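Local coordinates for protein pks18 (Mycobacterium tuberculosis, PDB 1TED) that catalyses the extension of medium- and long-chain aliphatic acyl-CoA starters with malonyl-CoA, as a type III polyketide synthase making tri- and tetraketide alpha-pyrones, at the interface of chains A and B. Coordinates in Å, arbitrary orientation; residue numbers count along the deposited sequence, not the author numbering. Chains: chain A/B, pks18.

The interface of chains A and B. Residues chain A 264-266, 379; chain B 147-149.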
loop_
_atom_site.group_PDB
_atom_site.type_symbol
_atom_site.label_atom_id
_atom_site.label_comp_id
_atom_site.label_asym_id
_atom_site.label_seq_id
_atom_site.Cartn_x
_atom_site.Cartn_y
_atom_site.Cartn_z
ATOM N N ILE A 264 13.687 -3.431 -11.894
ATOM C CA ILE A 264 12.384 -2.816 -12.146
ATOM C C ILE A 264 12.291 -1.538 -11.324
ATOM O O ILE A 264 12.181 -1.584 -10.097
ATOM C CB ILE A 264 11.217 -3.766 -11.745
ATOM C CG1 ILE A 264 11.273 -5.040 -12.587
ATOM C CG2 ILE A 264 9.866 -3.050 -11.920
ATOM C CD1 ILE A 264 10.328 -6.139 -12.137
ATOM N N VAL A 265 12.345 -0.398 -12.000
ATOM C CA VAL A 265 12.286 0.878 -11.317
ATOM C C VAL A 265 11.012 1.642 -11.634
ATOM O O VAL A 265 10.684 1.879 -12.795
ATOM C CB VAL A 265 13.508 1.739 -11.679
ATOM C CG1 VAL A 265 13.382 3.118 -11.078
ATOM C CG2 VAL A 265 14.758 1.079 -11.166
ATOM N N LEU A 266 10.293 2.022 -10.584
ATOM C CA LEU A 266 9.055 2.771 -10.742
ATOM C C LEU A 266 9.257 4.161 -10.165
ATOM O O LEU A 266 9.921 4.328 -9.146
ATOM C CB LEU A 266 7.899 2.067 -10.020
ATOM C CG LEU A 266 7.675 0.607 -10.423
ATOM C CD1 LEU A 266 6.443 0.057 -9.691
ATOM C CD2 LEU A 266 7.500 0.513 -11.930
ATOM N N PRO A 379 9.319 -4.721 -8.052
ATOM C CA PRO A 379 10.535 -3.913 -7.934
ATOM C C PRO A 379 11.519 -4.443 -6.900
ATOM O O PRO A 379 11.157 -5.216 -6.012
ATOM C CB PRO A 379 9.999 -2.516 -7.609
ATOM C CG PRO A 379 8.623 -2.775 -7.053
ATOM C CD PRO A 379 8.114 -3.889 -7.900
ATOM N N ILE B 147 8.542 5.659 -4.710
ATOM C CA ILE B 147 9.673 5.104 -5.472
ATOM C C ILE B 147 9.787 3.604 -5.261
ATOM O O ILE B 147 9.537 3.101 -4.166
ATOM C CB ILE B 147 11.058 5.689 -5.060
ATOM C CG1 ILE B 147 10.989 6.247 -3.650
ATOM C CG2 ILE B 147 11.562 6.654 -6.105
ATOM C CD1 ILE B 147 11.027 5.166 -2.585
ATOM N N ALA B 148 10.207 2.894 -6.298
ATOM C CA ALA B 148 10.369 1.447 -6.219
ATOM C C ALA B 148 11.615 1.041 -6.999
ATOM O O ALA B 148 11.811 1.477 -8.144
ATOM C CB ALA B 148 9.131 0.751 -6.786
ATOM N N PRO B 149 12.484 0.231 -6.372
ATOM C CA PRO B 149 12.340 -0.291 -5.003
ATOM C C PRO B 149 12.458 0.810 -3.945
ATOM O O PRO B 149 13.275 1.718 -4.078
ATOM C CB PRO B 149 13.458 -1.324 -4.908
ATOM C CG PRO B 149 14.517 -0.779 -5.845
ATOM C CD PRO B 149 13.697 -0.292 -7.026
#
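A:Leu266 and B:Ala148 join the two subunits of the homodimer through a short antiparallel beta bridge, in which a loop of chain B lies against strand 264-269 of chain A. In chalcone synthase-like enzymes the residue before the cis-proline of this loop reaches across the dimer to the partner's active site, and here B:Ala148 takes that place. The patch centres about 9 Å from the catalytic nucleophile A:Cys175. As in its relatives, the loop probably forms part of the wall of that site. Two-fold symmetry repeats the arrangement with the chains exchanged.

Main-chain groups do the pairing. The amide N of A:Leu266 donates to the carbonyl O of B:Ala148 at 2.9 Å, fairly straight at the hydrogen (160°). The return bond, from B:Ala148 N to A:Leu266 O, is longer at 3.2 Å. One residue on each side thus uses both its N-H and its C=O, which fixes the register of loop against strand.

The methyl of B:Ala148 sits in the corner formed by two apolar groups of chain A, set roughly at right angles. Ring atom CB of A:Pro379 lies 3.5 Å from B:Ala148 CB, a tight contact, and its neighbour CG is almost as near, so the methyl meets the CB-CG edge of the pyrrolidine ring. From the strand, CB of A:Leu266 comes within 3.7 Å of the same methyl. The leucine CG is turned beside its own backbone N (chi1 -55°), which also leaves CG and CD1 near that methyl. B:Ala148 accordingly buries more surface than any other residue of the patch, 55 Å².

Next along the loop, B:Pro149 follows a cis peptide bond, a kink that turns the chain directly after the bridging residue. In A:Val265, chi1 of 174° sets methyl CG1 beside the carbonyl carbon, towards B:Ala148 O at 3.7 Å. Ring carbon CD of B:Pro149 sits 3.7 Å from the carbonyl O of A:Ile264.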